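Local coordinates for meta cleavage compound hydrolase (Janthinobacterium, PDB 1J1I), which hydrolyses a carbon-carbon bond of a ring-cleavage product in bacterial carbazole degradation, probably releasing anthranilate, at residues Leu74-Thr79 with Lys196-Thr201; Tyr86-Arg91 with Gly116-Leu121; Val236-Ala241 with Gly253-His258. One frame throughout, in Å; residues are numbered along the deposited sequence.

Contact 1: residues Leu74-Thr79 with Lys196-Thr201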
# COMPACT_ATOMS: atom_id res chain seq x y z
N LEU A 74 -1.83 -26.30 12.35
CA LEU A 74 -1.83 -27.40 13.31
C LEU A 74 -2.84 -27.08 14.40
O LEU A 74 -2.78 -26.01 15.01
CB LEU A 74 -0.43 -27.51 13.92
CG LEU A 74 -0.18 -28.48 15.08
CD1 LEU A 74 -0.31 -29.92 14.60
CD2 LEU A 74 1.23 -28.22 15.62
N GLY A 75 -3.77 -28.00 14.64
CA GLY A 75 -4.77 -27.81 15.68
C GLY A 75 -6.02 -27.04 15.29
O GLY A 75 -6.94 -26.92 16.10
N PHE A 76 -6.07 -26.52 14.06
CA PHE A 76 -7.23 -25.77 13.61
C PHE A 76 -7.97 -26.44 12.46
O PHE A 76 -7.44 -27.32 11.79
CB PHE A 76 -6.82 -24.35 13.15
CG PHE A 76 -6.39 -23.44 14.26
CD1 PHE A 76 -5.15 -23.60 14.87
CD2 PHE A 76 -7.22 -22.41 14.69
CE1 PHE A 76 -4.75 -22.74 15.90
CE2 PHE A 76 -6.83 -21.55 15.72
CZ PHE A 76 -5.60 -21.72 16.32
N GLY A 77 -9.21 -25.99 12.24
CA GLY A 77 -10.03 -26.50 11.16
C GLY A 77 -10.08 -28.01 11.04
O GLY A 77 -10.49 -28.69 11.98
N LYS A 78 -9.68 -28.53 9.88
CA LYS A 78 -9.69 -29.97 9.66
C LYS A 78 -8.31 -30.60 9.73
O LYS A 78 -8.15 -31.79 9.48
CB LYS A 78 -10.33 -30.28 8.30
CG LYS A 78 -11.80 -29.87 8.20
CD LYS A 78 -12.42 -30.37 6.91
CE LYS A 78 -13.85 -29.88 6.76
NZ LYS A 78 -14.46 -30.34 5.48
N THR A 79 -7.31 -29.79 10.07
CA THR A 79 -5.95 -30.30 10.20
C THR A 79 -5.87 -31.11 11.49
O THR A 79 -6.65 -30.89 12.41
CB THR A 79 -4.93 -29.14 10.21
OG1 THR A 79 -4.76 -28.67 8.87
CG2 THR A 79 -3.59 -29.58 10.77
N LYS A 196 -10.75 -28.44 21.98
CA LYS A 196 -9.70 -28.91 22.87
C LYS A 196 -8.33 -28.40 22.42
O LYS A 196 -7.53 -27.96 23.24
CB LYS A 196 -9.69 -30.44 22.92
CG LYS A 196 -8.65 -31.02 23.86
CD LYS A 196 -8.72 -32.55 23.91
CE LYS A 196 -7.69 -33.14 24.86
NZ LYS A 196 -6.29 -32.84 24.45
N ALA A 197 -8.07 -28.47 21.12
CA ALA A 197 -6.80 -28.00 20.59
C ALA A 197 -6.70 -26.48 20.75
O ALA A 197 -5.62 -25.95 21.02
CB ALA A 197 -6.66 -28.38 19.11
N TYR A 198 -7.83 -25.80 20.58
CA TYR A 198 -7.85 -24.34 20.71
C TYR A 198 -7.50 -23.94 22.14
O TYR A 198 -6.74 -23.00 22.36
CB TYR A 198 -9.23 -23.79 20.36
CG TYR A 198 -9.34 -22.31 20.58
CD1 TYR A 198 -8.65 -21.41 19.76
CD2 TYR A 198 -10.09 -21.79 21.63
CE1 TYR A 198 -8.70 -20.04 19.98
CE2 TYR A 198 -10.15 -20.41 21.86
CZ TYR A 198 -9.45 -19.55 21.03
OH TYR A 198 -9.49 -18.19 21.25
N VAL A 199 -8.07 -24.65 23.10
CA VAL A 199 -7.79 -24.36 24.50
C VAL A 199 -6.31 -24.54 24.79
O VAL A 199 -5.71 -23.72 25.47
CB VAL A 199 -8.62 -25.28 25.43
CG1 VAL A 199 -8.11 -25.16 26.87
CG2 VAL A 199 -10.08 -24.89 25.36
N ALA A 200 -5.73 -25.63 24.28
CA ALA A 200 -4.31 -25.90 24.49
C ALA A 200 -3.46 -24.84 23.80
O ALA A 200 -2.44 -24.40 24.34
CB ALA A 200 -3.96 -27.28 23.95
N THR A 201 -3.88 -24.43 22.61
CA THR A 201 -3.15 -23.40 21.86
C THR A 201 -3.11 -22.09 22.65
O THR A 201 -2.05 -21.48 22.80
CB THR A 201 -3.82 -23.15 20.47
OG1 THR A 201 -3.65 -24.31 19.64
CG2 THR A 201 -3.21 -21.94 19.78
O HOH W 1 -2.01 -24.39 17.24
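The ring of Phe76 overlaps segment 196-201 of helix 192-208 with its far end, meeting Tyr198 and Thr201 obliquely. Its CE2 comes to the edge of the Tyr198 ring, near that ring's plane, 4.4 Å from CD1 of Tyr198. CZ of Phe76 meets the methyl CG2 of Thr201 at 4.2 Å. With chi1 at -70°, CG of Phe76 lies beside its own backbone N and anti to its carbonyl carbon, and this carries the ring nearer the helix although the CB itself is not aimed there. At the ring edge, in its plane, lies the carbonyl oxygen of Leu74. The tightest touch is made by Ala197, whose CB presses on Gly75 O at 3.4 Å. At Gly75 the backbone angles (phi 86°) would push a CB against Leu74 O, which by itself calls for glycine; a CB would also point at the Ala197 methyl at close range. The polar link is indirect: one water donates both to Leu74 O and to Thr201 OG1, 2.9 Å from each. Thr201 OG1 in turn donates to Ala197 O at 2.9 Å, from above the carbonyl plane, while Thr201 N reaches the same oxygen from the opposite face. Two bonds thus grip Ala197 O, and the hydroxyl that takes the water is fixed in its rotation. The 74-79 segment then folds back in a type II' turn from Phe76 to Thr79. Phe76 also meets His43 and Met115, with its side chain about 9 Å from that of the probable nucleophile Ser114. Lying between strands 131-137 and 225-230 in sequence, helix 192-208 is consistent with part of the helical cap, and here it packs on the loop after strand 67-71, whose Leu74 touches strand 26-33 and helix 88-101.

Contact 2: residues Tyr86-Arg91 with Gly116-Leu121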
# COMPACT_ATOMS: atom_id res chain seq x y z
N TYR A 86 1.13 -27.35 22.14
CA TYR A 86 0.95 -26.46 21.00
C TYR A 86 1.73 -25.17 21.17
O TYR A 86 1.21 -24.18 21.68
CB TYR A 86 -0.54 -26.17 20.80
CG TYR A 86 -1.33 -27.34 20.26
CD1 TYR A 86 -1.64 -27.43 18.90
CD2 TYR A 86 -1.74 -28.38 21.09
CE1 TYR A 86 -2.34 -28.52 18.38
CE2 TYR A 86 -2.45 -29.48 20.58
CZ TYR A 86 -2.74 -29.54 19.23
OH TYR A 86 -3.42 -30.63 18.72
N THR A 87 2.99 -25.18 20.73
CA THR A 87 3.86 -24.01 20.83
C THR A 87 3.95 -23.33 19.46
O THR A 87 3.59 -23.91 18.44
CB THR A 87 5.28 -24.41 21.24
OG1 THR A 87 5.90 -25.15 20.18
CG2 THR A 87 5.25 -25.27 22.50
N GLN A 88 4.42 -22.08 19.45
CA GLN A 88 4.57 -21.36 18.19
C GLN A 88 5.61 -22.10 17.36
O GLN A 88 5.51 -22.19 16.14
CB GLN A 88 5.02 -19.92 18.46
CG GLN A 88 5.22 -19.07 17.21
CD GLN A 88 4.03 -19.08 16.27
OE1 GLN A 88 2.89 -19.28 16.70
NE2 GLN A 88 4.28 -18.85 14.99
N ASP A 89 6.59 -22.67 18.05
CA ASP A 89 7.64 -23.43 17.38
C ASP A 89 7.03 -24.60 16.60
O ASP A 89 7.44 -24.90 15.48
CB ASP A 89 8.63 -23.96 18.42
CG ASP A 89 9.10 -22.88 19.37
OD1 ASP A 89 8.25 -22.22 20.02
OD2 ASP A 89 10.33 -22.71 19.48
N ARG A 90 6.03 -25.24 17.20
CA ARG A 90 5.36 -26.38 16.58
C ARG A 90 4.56 -25.97 15.33
O ARG A 90 4.52 -26.70 14.34
CB ARG A 90 4.44 -27.06 17.60
CG ARG A 90 4.20 -28.54 17.34
CD ARG A 90 5.51 -29.29 17.17
NE ARG A 90 5.32 -30.74 17.18
CZ ARG A 90 5.04 -31.44 18.27
NH1 ARG A 90 4.93 -30.83 19.45
NH2 ARG A 90 4.87 -32.75 18.19
N ARG A 91 3.92 -24.80 15.38
CA ARG A 91 3.17 -24.33 14.22
C ARG A 91 4.13 -23.97 13.08
O ARG A 91 3.83 -24.21 11.90
CB ARG A 91 2.31 -23.11 14.57
CG ARG A 91 0.99 -23.43 15.26
CD ARG A 91 0.18 -22.16 15.52
NE ARG A 91 0.80 -21.32 16.54
CZ ARG A 91 0.69 -21.53 17.85
NH1 ARG A 91 -0.04 -22.55 18.30
NH2 ARG A 91 1.31 -20.74 18.71
N GLY A 116 -1.57 -16.61 11.90
CA GLY A 116 -1.09 -17.17 10.65
C GLY A 116 0.08 -16.34 10.14
O GLY A 116 1.02 -16.86 9.54
N GLY A 117 0.01 -15.04 10.40
CA GLY A 117 1.08 -14.15 9.97
C GLY A 117 2.34 -14.40 10.78
O GLY A 117 3.44 -14.46 10.23
N ALA A 118 2.18 -14.58 12.09
CA ALA A 118 3.33 -14.85 12.95
C ALA A 118 4.01 -16.15 12.52
O ALA A 118 5.24 -16.27 12.55
CB ALA A 118 2.88 -14.96 14.41
N THR A 119 3.20 -17.13 12.11
CA THR A 119 3.73 -18.42 11.70
C THR A 119 4.46 -18.31 10.36
O THR A 119 5.51 -18.93 10.16
CB THR A 119 2.61 -19.48 11.64
OG1 THR A 119 2.00 -19.59 12.93
CG2 THR A 119 3.18 -20.85 11.27
N GLY A 120 3.92 -17.51 9.44
CA GLY A 120 4.57 -17.31 8.15
C GLY A 120 5.88 -16.58 8.37
O GLY A 120 6.90 -16.86 7.71
N LEU A 121 5.87 -15.63 9.30
CA LEU A 121 7.05 -14.85 9.62
C LEU A 121 8.13 -15.77 10.18
O LEU A 121 9.30 -15.67 9.80
CB LEU A 121 6.70 -13.76 10.65
CG LEU A 121 7.73 -12.64 10.90
CD1 LEU A 121 7.06 -11.48 11.62
CD2 LEU A 121 8.90 -13.17 11.72
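Gln88 and Thr119 supply the hydrogen bond between the segments: NE2 of Gln88 donates to OG1 of Thr119 at 3.2 Å, nearly straight (159°) and close to the amide plane. The stronger partner of that hydroxyl is Met115 O, one turn back in the same helix. Gln88 gets there with its CG anti to the backbone N and a bend at chi2 (52°) that swings the amide toward the neighbouring helix. NE2 also bonds Tyr213 OH, which takes Ala118 O as a further partner, so Tyr213 bridges both segments. Within 86-91, Arg91 grips Gln88 side-on: NE and NH2, each 2.9 Å from OE1, share that one oxygen, which lies in the guanidinium plane. This double donation holds the amide in one orientation and, coming from a cation, probably polarises it, strengthening the N-H of NE2 as a donor. With a leucine here, the guanidinium of Arg91 would probably be left without the oxygen that orients it and freer to turn, and Tyr213 and Thr119 would each lose a partner. One face of the guanidinium has Thr87 O 3.7 Å above its centre. Thr87 is the N-cap, its OG1 accepting from Arg90 N at 3.0 Å. The van der Waals contacts centre on Thr119, whose side chain crosses that of Arg91 at about a right angle: CG2 of Thr119 abuts Arg91 O at 3.5 Å, and OG1 approaches CB of Arg91 at 3.9 Å. Ala118 adds its methyl beside the Gln88 amide. The first turn of helix 88-101 is thereby laid on helix 114-126, which follows strand 108-113 through what is probably the nucleophile elbow at Ser114, while helix 192-208 packs against Gln88 through Trp204 and against Arg91 through Thr201.

Contact 3: residues Val236-Ala241 with Gly253-His258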
# COMPACT_ATOMS: atom_id res chain seq x y z
N VAL A 236 -4.32 -5.48 16.92
CA VAL A 236 -2.98 -5.05 16.54
C VAL A 236 -3.05 -3.59 16.10
O VAL A 236 -3.50 -3.29 15.00
CB VAL A 236 -2.42 -5.89 15.37
CG1 VAL A 236 -1.09 -5.32 14.90
CG2 VAL A 236 -2.25 -7.34 15.81
N PRO A 237 -2.61 -2.66 16.97
CA PRO A 237 -2.63 -1.23 16.67
C PRO A 237 -1.90 -0.91 15.37
O PRO A 237 -0.97 -1.61 14.99
CB PRO A 237 -1.94 -0.61 17.88
CG PRO A 237 -2.22 -1.59 18.98
CD PRO A 237 -2.01 -2.91 18.29
N VAL A 238 -2.31 0.17 14.70
CA VAL A 238 -1.68 0.55 13.44
C VAL A 238 -0.20 0.87 13.64
O VAL A 238 0.62 0.66 12.74
CB VAL A 238 -2.39 1.78 12.80
CG1 VAL A 238 -2.25 3.00 13.68
CG2 VAL A 238 -1.82 2.03 11.42
N GLU A 239 0.16 1.36 14.83
CA GLU A 239 1.56 1.68 15.12
C GLU A 239 2.44 0.44 14.94
O GLU A 239 3.63 0.55 14.63
CB GLU A 239 1.71 2.21 16.55
CG GLU A 239 1.04 3.54 16.84
CD GLU A 239 -0.47 3.49 16.71
OE1 GLU A 239 -1.08 2.53 17.21
OE2 GLU A 239 -1.05 4.42 16.11
N THR A 240 1.85 -0.74 15.14
CA THR A 240 2.57 -2.01 15.00
C THR A 240 3.11 -2.17 13.59
O THR A 240 4.20 -2.71 13.39
CB THR A 240 1.67 -3.23 15.26
OG1 THR A 240 0.95 -3.05 16.49
CG2 THR A 240 2.52 -4.50 15.36
N ALA A 241 2.32 -1.75 12.61
CA ALA A 241 2.72 -1.84 11.21
C ALA A 241 3.95 -0.96 11.00
O ALA A 241 4.91 -1.36 10.33
CB ALA A 241 1.58 -1.39 10.30
N GLY A 253 4.48 -1.24 2.86
CA GLY A 253 3.37 -1.11 3.78
C GLY A 253 2.09 -0.74 3.05
O GLY A 253 2.13 0.02 2.08
N TYR A 254 0.97 -1.32 3.49
CA TYR A 254 -0.34 -1.02 2.90
C TYR A 254 -1.31 -0.81 4.06
O TYR A 254 -1.72 -1.76 4.74
CB TYR A 254 -0.83 -2.17 2.01
CG TYR A 254 -2.09 -1.82 1.23
CD1 TYR A 254 -2.11 -0.72 0.38
CD2 TYR A 254 -3.26 -2.57 1.36
CE1 TYR A 254 -3.26 -0.37 -0.32
CE2 TYR A 254 -4.41 -2.23 0.66
CZ TYR A 254 -4.41 -1.12 -0.18
OH TYR A 254 -5.54 -0.75 -0.86
N ILE A 255 -1.67 0.45 4.27
CA ILE A 255 -2.55 0.84 5.36
C ILE A 255 -3.95 1.09 4.81
O ILE A 255 -4.13 1.87 3.87
CB ILE A 255 -2.02 2.10 6.06
CG1 ILE A 255 -0.50 1.96 6.29
CG2 ILE A 255 -2.73 2.30 7.38
CD1 ILE A 255 -0.09 0.83 7.22
N ILE A 256 -4.94 0.44 5.42
CA ILE A 256 -6.33 0.52 4.99
C ILE A 256 -7.24 1.22 6.01
O ILE A 256 -7.25 0.86 7.19
CB ILE A 256 -6.89 -0.90 4.74
CG1 ILE A 256 -5.99 -1.64 3.74
CG2 ILE A 256 -8.31 -0.83 4.22
CD1 ILE A 256 -6.38 -3.12 3.56
N PRO A 257 -8.00 2.22 5.56
CA PRO A 257 -8.90 2.94 6.46
C PRO A 257 -10.20 2.16 6.66
O PRO A 257 -10.54 1.30 5.85
CB PRO A 257 -9.13 4.26 5.73
CG PRO A 257 -9.18 3.81 4.28
CD PRO A 257 -8.00 2.83 4.21
N HIS A 258 -10.92 2.46 7.75
CA HIS A 258 -12.20 1.80 8.03
C HIS A 258 -12.04 0.29 7.91
O HIS A 258 -12.83 -0.38 7.25
CB HIS A 258 -13.24 2.31 7.03
CG HIS A 258 -13.22 3.79 6.86
ND1 HIS A 258 -13.27 4.41 5.63
CD2 HIS A 258 -13.14 4.79 7.78
CE1 HIS A 258 -13.22 5.72 5.79
NE2 HIS A 258 -13.14 5.98 7.09
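Between Val238 and Ile255 the backbones stand 8.1 Å apart at their CA atoms, narrowing to 7.5 Å between CA of Ala241 and CA of Gly253, as the helix and the strand pass in opposite directions. Ile255 bridges this gap with both of its branches. Its CG2 meets CG2 of Val238 at 4.2 Å, the two side chains crossing at about a right angle. The longer branch bends at chi2 (-64°) and brings CD1 to 4.1 Å from CB of Ala241, so one isoleucine spans residues a helical turn apart. In Val238, CG1 takes the crowded position between N and the carbonyl carbon, which turns CG2 anti to the N and presents it to Ile255. The contact is purely apolar. Ala241 reaches further, onto Val227 and Gln229 of strand 225-230. Along the edge of strand 251-256, outermost in this chain, Gly253, Tyr254 and Ile255 pair antiparallel with a strand of the second subunit, so the sheet continues across the dimer, and Ile255 also packs on Leu245 of that subunit. Near the start of the helix, Val236 N bonds OD1 of Asp233, the probable acid of the catalytic triad. Strand 225-230, helix 238-247 and strand 251-256 form a beta-alpha-beta crossover of the alpha/beta-hydrolase fold, and this contact seats its helix on the second strand.

In the fold
From the N terminus, the chain leaves strand 67-71 into the 74-79 loop, which contact 1 later joins to helix 192-208, closing a loop of more than a hundred residues. Nested within that loop is contact 2, a much shorter closure that pairs helix 88-101 with helix 114-126. The two touch: Leu74 packs on Arg90, Gly75 on Tyr86, and Thr201 on Arg91, so the probable cap helix, the loop and helix 88-101 are packed together. Contact 3 opens only after contact 1 has closed and lies on the other side of the chain's centre, about 28 Å from it between centres. There, 236-241 and 253-258 close a short loop at the dimer-forming edge of the sheet.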